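Local coordinates for glycoprotein (Chandipura virus, PDB 5MDM), which probably attaches the virion to host receptors and, when acid pH changes its conformation in the endosome, drives fusion of the viral and endosomal membranes, at residues Val187-Asp192 / Thr242-Lys247. Numbering follows the deposited sequence.
Sequences VTVAYD and TRIQEK
Tyr-191 meets two residues of 242-247 on one side of its ring plane, Ile-244 near CE2 and Gln-245 near CE1. From CB, which leaves strand 180-192 in the direction of the other segment, the side chain goes on to CG in the crowded position between the backbone N and the carbonyl carbon (chi1 61°). Both neighbours approach the ring obliquely. On the CD2/CE2 side, CD2 meets the CG2 methyl of Ile-244 at 4.0 Å, and CE2 comes closer to that same CG2, at 3.6 Å. On the CD1/CE1 side, CE1 has Gln-245 NE2 at 3.7 Å, the amide plane turned 79° from the ring, so the two groups do not stack. CZ lies 4.1 Å from Gln-245 CB, and OH ends beside that CB and the backbone N of Gln-245. No hydrogen bond joins the segments.

Gln-245 and Glu-246 are the two corner residues of a tight β-hairpin: both have left-handed backbone angles, close to a type I' turn, and Ile-244 and Lys-247 exchange backbone hydrogen bonds in both directions across it. This hairpin sits against one face of the antiparallel sheet in which strand 180-192 runs between strands 36-49 and 202-205, at the start of a region probably used in trimerization; no second chain of the assembly touches either segment. Two residues back from Tyr-191, on the same face, Val-189 meets Ile-244 tip to tip: CG1 is 4.1 Å from Ile-244 CG2, and CG2 is 4.1 Å from Ile-244 CD1. Ile-197, from the loop after the strand, packs on both Tyr-191 and Ile-244. Gln-245 spends its polar end there too, OE1 accepting from Ile-197 N and NE2 giving a weak hydrogen bond to Lys-195 O, while its backbone N is held by Glu-39 OE2 of strand 36-49.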
loop_
_atom_site.group_PDB
_atom_site.type_symbol
_atom_site.label_atom_id
_atom_site.label_comp_id
_atom_site.label_asym_id
_atom_site.label_seq_id
_atom_site.Cartn_x
_atom_site.Cartn_y
_atom_site.Cartn_z
ATOM N N VAL A 187 0.476 -16.531 -23.302
ATOM C CA VAL A 187 -0.963 -16.339 -23.233
ATOM C C VAL A 187 -1.628 -17.502 -23.945
ATOM O O VAL A 187 -1.237 -17.863 -25.047
ATOM C CB VAL A 187 -1.399 -15.008 -23.862
ATOM C CG1 VAL A 187 -2.911 -14.917 -23.913
ATOM C CG2 VAL A 187 -0.833 -13.850 -23.067
ATOM N N THR A 188 -2.618 -18.101 -23.295
ATOM C CA THR A 188 -3.305 -19.263 -23.834
ATOM C C THR A 188 -4.730 -18.925 -24.237
ATOM O O THR A 188 -5.465 -18.276 -23.489
ATOM C CB THR A 188 -3.354 -20.393 -22.812
ATOM O OG1 THR A 188 -2.020 -20.782 -22.465
ATOM C CG2 THR A 188 -4.100 -21.582 -23.381
ATOM N N VAL A 189 -5.110 -19.372 -25.428
ATOM C CA VAL A 189 -6.441 -19.143 -25.960
ATOM C C VAL A 189 -7.247 -20.426 -25.851
ATOM O O VAL A 189 -6.810 -21.473 -26.310
ATOM C CB VAL A 189 -6.370 -18.740 -27.446
ATOM C CG1 VAL A 189 -7.757 -18.609 -28.025
ATOM C CG2 VAL A 189 -5.606 -17.443 -27.614
ATOM N N ALA A 190 -8.423 -20.347 -25.240
ATOM C CA ALA A 190 -9.332 -21.490 -25.180
ATOM C C ALA A 190 -10.590 -21.209 -25.996
ATOM O O ALA A 190 -11.199 -20.146 -25.880
ATOM C CB ALA A 190 -9.693 -21.812 -23.744
ATOM N N TYR A 191 -10.979 -22.166 -26.825
ATOM C CA TYR A 191 -12.116 -21.960 -27.704
ATOM C C TYR A 191 -12.796 -23.269 -28.053
ATOM O O TYR A 191 -12.201 -24.338 -27.924
ATOM C CB TYR A 191 -11.672 -21.255 -28.982
ATOM C CG TYR A 191 -10.659 -22.025 -29.799
ATOM C CD1 TYR A 191 -11.060 -22.873 -30.820
ATOM C CD2 TYR A 191 -9.301 -21.891 -29.558
ATOM C CE1 TYR A 191 -10.134 -23.568 -31.571
ATOM C CE2 TYR A 191 -8.370 -22.582 -30.300
ATOM C CZ TYR A 191 -8.789 -23.417 -31.306
ATOM O OH TYR A 191 -7.859 -24.106 -32.049
ATOM N N ASP A 192 -14.045 -23.178 -28.501
ATOM C CA ASP A 192 -14.795 -24.365 -28.878
ATOM C C ASP A 192 -14.195 -24.986 -30.138
ATOM O O ASP A 192 -14.151 -24.356 -31.197
ATOM C CB ASP A 192 -16.272 -24.030 -29.077
ATOM C CG ASP A 192 -17.154 -25.260 -29.051
ATOM O OD1 ASP A 192 -18.213 -25.213 -28.390
ATOM O OD2 ASP A 192 -16.787 -26.270 -29.688
ATOM N N THR A 242 0.224 -13.971 -35.485
ATOM C CA THR A 242 -0.208 -15.088 -34.647
ATOM C C THR A 242 -1.548 -15.674 -35.071
ATOM O O THR A 242 -2.565 -14.975 -35.113
ATOM C CB THR A 242 -0.274 -14.701 -33.165
ATOM O OG1 THR A 242 1.051 -14.464 -32.681
ATOM C CG2 THR A 242 -0.908 -15.818 -32.358
ATOM N N ARG A 243 -1.533 -16.967 -35.380
ATOM C CA ARG A 243 -2.727 -17.667 -35.827
ATOM C C ARG A 243 -3.316 -18.573 -34.748
ATOM O O ARG A 243 -2.588 -19.221 -34.002
ATOM C CB ARG A 243 -2.431 -18.485 -37.084
ATOM C CG ARG A 243 -2.002 -17.659 -38.289
ATOM C CD ARG A 243 -1.654 -18.557 -39.470
ATOM N NE ARG A 243 -1.381 -17.795 -40.687
ATOM C CZ ARG A 243 -1.205 -18.339 -41.889
ATOM N NH1 ARG A 243 -1.273 -19.656 -42.043
ATOM N NH2 ARG A 243 -0.963 -17.566 -42.942
ATOM N N ILE A 244 -4.643 -18.597 -34.675
ATOM C CA ILE A 244 -5.375 -19.500 -33.799
ATOM C C ILE A 244 -6.433 -20.164 -34.657
ATOM O O ILE A 244 -7.148 -19.483 -35.393
ATOM C CB ILE A 244 -6.061 -18.748 -32.644
ATOM C CG1 ILE A 244 -5.020 -18.142 -31.699
ATOM C CG2 ILE A 244 -7.002 -19.670 -31.883
ATOM C CD1 ILE A 244 -4.122 -19.158 -31.021
ATOM N N GLN A 245 -6.532 -21.489 -34.561
ATOM C CA GLN A 245 -7.355 -22.280 -35.475
ATOM C C GLN A 245 -7.004 -21.919 -36.910
ATOM O O GLN A 245 -7.883 -21.700 -37.743
ATOM C CB GLN A 245 -8.852 -22.077 -35.218
ATOM C CG GLN A 245 -9.724 -23.197 -35.774
ATOM C CD GLN A 245 -11.199 -22.982 -35.507
ATOM O OE1 GLN A 245 -11.775 -21.972 -35.912
ATOM N NE2 GLN A 245 -11.821 -23.936 -34.821
ATOM N N GLU A 246 -5.699 -21.833 -37.165
ATOM C CA GLU A 246 -5.146 -21.535 -38.484
ATOM C C GLU A 246 -5.695 -20.249 -39.102
ATOM O O GLU A 246 -5.804 -20.127 -40.319
ATOM C CB GLU A 246 -5.318 -22.731 -39.424
ATOM C CG GLU A 246 -4.512 -23.951 -39.001
ATOM C CD GLU A 246 -4.744 -25.154 -39.896
ATOM O OE1 GLU A 246 -4.306 -26.262 -39.522
ATOM O OE2 GLU A 246 -5.360 -24.995 -40.972
ATOM N N LYS A 247 -6.036 -19.288 -38.255
ATOM C CA LYS A 247 -6.510 -17.992 -38.721
ATOM C C LYS A 247 -5.870 -16.905 -37.877
ATOM O O LYS A 247 -5.645 -17.098 -36.681
ATOM C CB LYS A 247 -8.034 -17.894 -38.600
ATOM C CG LYS A 247 -8.814 -18.901 -39.427
ATOM C CD LYS A 247 -10.264 -18.939 -38.983
ATOM C CE LYS A 247 -10.830 -17.531 -38.847
ATOM N NZ LYS A 247 -12.197 -17.516 -38.250
#